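Local coordinates for putative exported protein (Bordetella pertussis Tohama I, PDB 2PFZ), which binds pyroglutamic acid as an extracytoplasmic solute receptor, probably delivering it to a tripartite ATP-independent periplasmic (TRAP) transporter, at residues M171-G183 with T191-W204. Residues are numbered along the deposited sequence; the frame is centred on the assembly and turned at random.
With PCA (pyroglutamic acid), chain B.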
loop_
_atom_site.group_PDB
_atom_site.type_symbol
_atom_site.label_atom_id
_atom_site.label_comp_id
_atom_site.label_asym_id
_atom_site.label_seq_id
_atom_site.Cartn_x
_atom_site.Cartn_y
_atom_site.Cartn_z
ATOM N N MET A 171 17.863 -7.142 -5.158
ATOM C CA MET A 171 18.415 -7.982 -4.107
ATOM C C MET A 171 19.484 -8.901 -4.663
ATOM O O MET A 171 20.542 -9.054 -4.060
ATOM C CB MET A 171 17.328 -8.814 -3.437
ATOM C CG MET A 171 16.442 -8.010 -2.484
ATOM S SD MET A 171 15.222 -9.029 -1.631
ATOM C CE MET A 171 14.249 -9.567 -3.026
ATOM N N ALA A 172 19.202 -9.483 -5.825
ATOM C CA ALA A 172 20.088 -10.460 -6.460
ATOM C C ALA A 172 21.415 -9.836 -6.871
ATOM O O ALA A 172 22.435 -10.529 -6.924
ATOM C CB ALA A 172 19.407 -11.098 -7.651
ATOM N N THR A 173 21.408 -8.536 -7.150
ATOM C CA THR A 173 22.633 -7.822 -7.509
ATOM C C THR A 173 23.247 -7.047 -6.333
ATOM O O THR A 173 24.327 -6.466 -6.462
ATOM C CB THR A 173 22.396 -6.852 -8.682
ATOM O OG1 THR A 173 21.484 -5.820 -8.277
ATOM C CG2 THR A 173 21.847 -7.596 -9.901
ATOM N N GLY A 174 22.555 -7.025 -5.196
ATOM C CA GLY A 174 23.123 -6.472 -3.958
ATOM C C GLY A 174 23.089 -4.962 -3.813
ATOM O O GLY A 174 23.829 -4.384 -2.992
ATOM N N VAL A 175 22.219 -4.309 -4.575
ATOM C CA VAL A 175 22.062 -2.861 -4.456
ATOM C C VAL A 175 21.453 -2.482 -3.104
ATOM O O VAL A 175 21.725 -1.396 -2.569
ATOM C CB VAL A 175 21.204 -2.285 -5.624
ATOM C CG1 VAL A 175 21.018 -0.794 -5.472
ATOM C CG2 VAL A 175 21.858 -2.608 -6.988
ATOM N N ILE A 176 20.618 -3.374 -2.563
ATOM C CA ILE A 176 19.957 -3.176 -1.263
ATOM C C ILE A 176 20.013 -4.458 -0.431
ATOM O O ILE A 176 19.950 -5.554 -0.985
ATOM C CB ILE A 176 18.470 -2.696 -1.430
ATOM C CG1 ILE A 176 17.580 -3.762 -2.108
ATOM C CG2 ILE A 176 18.411 -1.359 -2.151
ATOM C CD1 ILE A 176 16.813 -4.692 -1.102
ATOM N N ASP A 177 20.120 -4.311 0.892
ATOM C CA ASP A 177 20.303 -5.445 1.820
ATOM C C ASP A 177 19.177 -5.557 2.858
ATOM O O ASP A 177 19.175 -6.468 3.715
ATOM C CB ASP A 177 21.661 -5.334 2.559
ATOM C CG ASP A 177 21.831 -4.009 3.336
ATOM O OD1 ASP A 177 20.835 -3.331 3.653
ATOM O OD2 ASP A 177 22.984 -3.624 3.664
ATOM N N SER A 178 18.254 -4.596 2.799
ATOM C CA SER A 178 17.229 -4.409 3.819
ATOM C C SER A 178 16.102 -3.559 3.232
ATOM O O SER A 178 16.313 -2.826 2.269
ATOM C CB SER A 178 17.809 -3.681 5.038
ATOM O OG SER A 178 18.219 -2.355 4.697
ATOM N N TYR A 179 14.922 -3.681 3.832
ATOM C CA TYR A 179 13.769 -2.843 3.549
ATOM C C TYR A 179 12.590 -3.074 4.505
ATOM O O TYR A 179 12.521 -4.083 5.188
ATOM C CB TYR A 179 13.310 -2.981 2.093
ATOM C CG TYR A 179 12.705 -4.290 1.672
ATOM C CD1 TYR A 179 13.515 -5.380 1.344
ATOM C CD2 TYR A 179 11.314 -4.430 1.520
ATOM C CE1 TYR A 179 12.959 -6.585 0.927
ATOM C CE2 TYR A 179 10.757 -5.636 1.125
ATOM C CZ TYR A 179 11.585 -6.714 0.819
ATOM O OH TYR A 179 11.050 -7.922 0.384
ATOM N N MET A 180 11.656 -2.128 4.532
ATOM C CA MET A 180 10.366 -2.378 5.181
ATOM C C MET A 180 9.276 -2.658 4.159
ATOM O O MET A 180 9.228 -2.016 3.113
ATOM C CB MET A 180 9.972 -1.273 6.139
ATOM C CG MET A 180 10.882 -1.225 7.373
ATOM S SD MET A 180 10.415 0.023 8.571
ATOM C CE MET A 180 9.001 -0.761 9.340
ATOM N N SER A 181 8.493 -3.700 4.445
ATOM C CA SER A 181 7.365 -4.153 3.611
ATOM C C SER A 181 6.610 -5.247 4.378
ATOM O O SER A 181 6.836 -5.449 5.577
ATOM C CB SER A 181 7.843 -4.729 2.278
ATOM O OG SER A 181 6.753 -4.908 1.382
ATOM N N SER A 182 5.722 -5.951 3.666
ATOM C CA SER A 182 4.864 -6.971 4.236
ATOM C C SER A 182 5.502 -8.353 4.037
ATOM O O SER A 182 6.422 -8.502 3.237
ATOM C CB SER A 182 3.507 -6.934 3.550
ATOM O OG SER A 182 3.658 -7.027 2.137
ATOM N N GLY A 183 5.028 -9.347 4.788
ATOM C CA GLY A 183 5.381 -10.740 4.528
ATOM C C GLY A 183 4.997 -11.140 3.112
ATOM O O GLY A 183 5.699 -11.940 2.478
ATOM N N THR A 191 12.376 -13.063 -1.059
ATOM C CA THR A 191 13.342 -12.265 -0.273
ATOM C C THR A 191 14.198 -13.145 0.645
ATOM O O THR A 191 15.349 -12.829 0.927
ATOM C CB THR A 191 12.604 -11.151 0.520
ATOM O OG1 THR A 191 12.211 -10.144 -0.405
ATOM C CG2 THR A 191 13.500 -10.473 1.572
ATOM N N TYR A 192 13.624 -14.269 1.069
ATOM C CA TYR A 192 14.325 -15.252 1.896
ATOM C C TYR A 192 15.613 -15.824 1.283
ATOM O O TYR A 192 16.482 -16.328 2.011
ATOM C CB TYR A 192 13.379 -16.379 2.293
ATOM C CG TYR A 192 12.699 -17.087 1.139
ATOM C CD1 TYR A 192 11.381 -16.787 0.789
ATOM C CD2 TYR A 192 13.368 -18.070 0.398
ATOM C CE1 TYR A 192 10.742 -17.449 -0.274
ATOM C CE2 TYR A 192 12.737 -18.733 -0.652
ATOM C CZ TYR A 192 11.437 -18.415 -0.984
ATOM O OH TYR A 192 10.826 -19.090 -2.006
ATOM N N GLU A 193 15.743 -15.756 -0.038
ATOM C CA GLU A 193 16.983 -16.173 -0.691
ATOM C C GLU A 193 18.176 -15.255 -0.321
ATOM O O GLU A 193 19.326 -15.703 -0.279
ATOM C CB GLU A 193 16.776 -16.272 -2.206
ATOM C CG GLU A 193 15.824 -17.395 -2.601
ATOM C CD GLU A 193 15.549 -17.473 -4.090
ATOM O OE1 GLU A 193 15.851 -16.501 -4.807
ATOM O OE2 GLU A 193 15.027 -18.516 -4.550
ATOM N N TYR A 194 17.893 -13.995 0.007
ATOM C CA TYR A 194 18.931 -12.985 0.159
ATOM C C TYR A 194 18.949 -12.303 1.504
ATOM O O TYR A 194 19.982 -11.780 1.929
ATOM C CB TYR A 194 18.768 -11.913 -0.917
ATOM C CG TYR A 194 18.913 -12.447 -2.314
ATOM C CD1 TYR A 194 20.173 -12.680 -2.859
ATOM C CD2 TYR A 194 17.792 -12.728 -3.090
ATOM C CE1 TYR A 194 20.309 -13.182 -4.152
ATOM C CE2 TYR A 194 17.921 -13.221 -4.383
ATOM C CZ TYR A 194 19.179 -13.443 -4.904
ATOM O OH TYR A 194 19.308 -13.930 -6.190
ATOM N N ILE A 195 17.794 -12.288 2.163
ATOM C CA ILE A 195 17.648 -11.576 3.429
ATOM C C ILE A 195 16.999 -12.526 4.439
ATOM O O ILE A 195 15.979 -13.136 4.146
ATOM C CB ILE A 195 16.832 -10.267 3.236
ATOM C CG1 ILE A 195 17.495 -9.364 2.193
ATOM C CG2 ILE A 195 16.695 -9.524 4.537
ATOM C CD1 ILE A 195 16.688 -8.130 1.787
ATOM N N LYS A 196 17.595 -12.640 5.622
ATOM C CA LYS A 196 17.295 -13.748 6.536
ATOM C C LYS A 196 16.396 -13.471 7.742
ATOM O O LYS A 196 16.042 -14.413 8.450
ATOM C CB LYS A 196 18.600 -14.375 7.045
ATOM C CG LYS A 196 18.894 -15.727 6.464
ATOM C CD LYS A 196 19.201 -15.627 4.987
ATOM C CE LYS A 196 18.718 -16.858 4.282
ATOM N NZ LYS A 196 19.268 -16.896 2.909
ATOM N N LYS A 197 16.087 -12.202 8.010
ATOM C CA LYS A 197 15.290 -11.831 9.183
ATOM C C LYS A 197 14.124 -10.967 8.730
ATOM O O LYS A 197 14.246 -10.227 7.751
ATOM C CB LYS A 197 16.117 -11.048 10.230
ATOM C CG LYS A 197 17.343 -11.790 10.814
ATOM C CD LYS A 197 18.200 -10.850 11.658
ATOM C CE LYS A 197 19.614 -11.412 11.967
ATOM N NZ LYS A 197 19.634 -12.894 12.109
ATOM N N PHE A 198 12.999 -11.073 9.436
ATOM C CA PHE A 198 11.894 -10.120 9.316
ATOM C C PHE A 198 11.461 -9.774 10.738
ATOM O O PHE A 198 10.965 -10.644 11.467
ATOM C CB PHE A 198 10.730 -10.752 8.542
ATOM C CG PHE A 198 9.507 -9.888 8.430
ATOM C CD1 PHE A 198 9.453 -8.847 7.512
ATOM C CD2 PHE A 198 8.368 -10.168 9.191
ATOM C CE1 PHE A 198 8.302 -8.036 7.390
ATOM C CE2 PHE A 198 7.222 -9.380 9.084
ATOM C CZ PHE A 198 7.175 -8.328 8.170
ATOM N N TYR A 199 11.700 -8.532 11.131
ATOM C CA TYR A 199 11.218 -7.975 12.386
ATOM C C TYR A 199 9.780 -7.529 12.154
ATOM O O TYR A 199 9.523 -6.606 11.374
ATOM C CB TYR A 199 12.084 -6.785 12.785
ATOM C CG TYR A 199 13.482 -7.224 13.145
ATOM C CD1 TYR A 199 13.793 -7.578 14.451
ATOM C CD2 TYR A 199 14.483 -7.318 12.176
ATOM C CE1 TYR A 199 15.080 -8.017 14.778
ATOM C CE2 TYR A 199 15.769 -7.737 12.500
ATOM C CZ TYR A 199 16.046 -8.092 13.804
ATOM O OH TYR A 199 17.304 -8.514 14.140
ATOM N N ASP A 200 8.865 -8.210 12.838
ATOM C CA ASP A 200 7.419 -8.011 12.692
ATOM C C ASP A 200 6.981 -6.761 13.460
ATOM O O ASP A 200 6.187 -6.837 14.416
ATOM C CB ASP A 200 6.729 -9.270 13.228
ATOM C CG ASP A 200 5.255 -9.393 12.823
ATOM O OD1 ASP A 200 4.803 -8.731 11.854
ATOM O OD2 ASP A 200 4.563 -10.217 13.456
ATOM N N THR A 201 7.465 -5.600 13.023
ATOM C CA THR A 201 7.172 -4.342 13.717
ATOM C C THR A 201 5.724 -3.871 13.586
ATOM O O THR A 201 5.276 -3.018 14.378
ATOM C CB THR A 201 8.118 -3.208 13.279
ATOM O OG1 THR A 201 8.088 -3.055 11.847
ATOM C CG2 THR A 201 9.553 -3.546 13.718
ATOM N N GLU A 202 5.014 -4.377 12.568
ATOM C CA GLU A 202 3.628 -3.957 12.323
ATOM C C GLU A 202 3.538 -2.434 12.422
ATOM O O GLU A 202 2.583 -1.874 12.998
ATOM C CB GLU A 202 2.630 -4.643 13.300
ATOM C CG GLU A 202 2.777 -6.168 13.372
ATOM C CD GLU A 202 1.641 -6.841 14.129
ATOM O OE1 GLU A 202 1.348 -6.431 15.277
ATOM O OE2 GLU A 202 1.041 -7.780 13.553
ATOM N N ALA A 203 4.502 -1.760 11.796
ATOM C CA ALA A 203 4.691 -0.315 11.974
ATOM C C ALA A 203 3.614 0.535 11.336
ATOM O O ALA A 203 3.269 1.609 11.854
ATOM C CB ALA A 203 6.118 0.125 11.505
ATOM N N TRP A 204 3.076 0.055 10.216
ATOM C CA TRP A 204 1.954 0.730 9.555
ATOM C C TRP A 204 1.322 -0.279 8.614
ATOM O O TRP A 204 1.869 -1.367 8.423
ATOM C CB TRP A 204 2.401 2.019 8.817
ATOM C CG TRP A 204 3.266 1.843 7.615
ATOM C CD1 TRP A 204 2.851 1.761 6.296
ATOM C CD2 TRP A 204 4.689 1.766 7.594
ATOM N NE1 TRP A 204 3.946 1.590 5.464
ATOM C CE2 TRP A 204 5.087 1.597 6.236
ATOM C CE3 TRP A 204 5.678 1.796 8.599
ATOM C CZ2 TRP A 204 6.433 1.476 5.857
ATOM C CZ3 TRP A 204 7.031 1.676 8.218
ATOM C CH2 TRP A 204 7.393 1.505 6.853
HETATM N N PCA B . 4.500 -4.289 -0.408
HETATM C CA PCA B . 4.585 -3.193 -1.394
HETATM C CB PCA B . 4.067 -1.882 -0.801
HETATM C CG PCA B . 3.686 -2.189 0.635
HETATM C CD PCA B . 3.925 -3.666 0.761
HETATM O OE PCA B . 3.619 -4.319 1.771
HETATM C C PCA B . 6.051 -3.003 -1.709
HETATM O O PCA B . 6.426 -2.392 -2.718
HETATM O OXT PCA B . 6.889 -3.477 -0.925
#
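Strands 178-181 and 197-199 lie in one mixed sheet of this periplasmic binding-protein fold but do not pair, since strand 123-126 runs antiparallel between them; the flanking loops come closer, Asp-177 CA lying 6.9 Å from Ile-195 CA. Side chains make the contact, several of them packing on backbone. Ile-195 reaches over with its CD1, which rests on the backbone O of Asp-177 at 3.6 Å and beside SD of Met-171. Tyr-194 lays one ring face against the backbone of Met-171 and Ala-172 in helix 167-172, Ala-172 N standing 4.0 Å above the ring centre. Farther along, the Met-180 chain, bent at chi3 (76°), brings CE against both Ala-203 CB and Trp-204 CZ3, while SD makes an oblique Met-aromatic contact 4.8 Å from the centroid of the six-membered Trp-204 ring. Trp-204 NE1 bonds Tyr-144 of the ligand pocket. Phe-198 turns its ring edge to Ser-181 O, in plane, with CE1 at 3.5 Å. On the ligand side, Ser-181 OG donates to OXT of pyroglutamic acid and Ser-182 OG, which also N-caps helix 183-188, to OE. The hydrogen bond between the segments joins Tyr-179 OH to Thr-191 OG1, 2.6 Å away in the plane of the tyrosine ring.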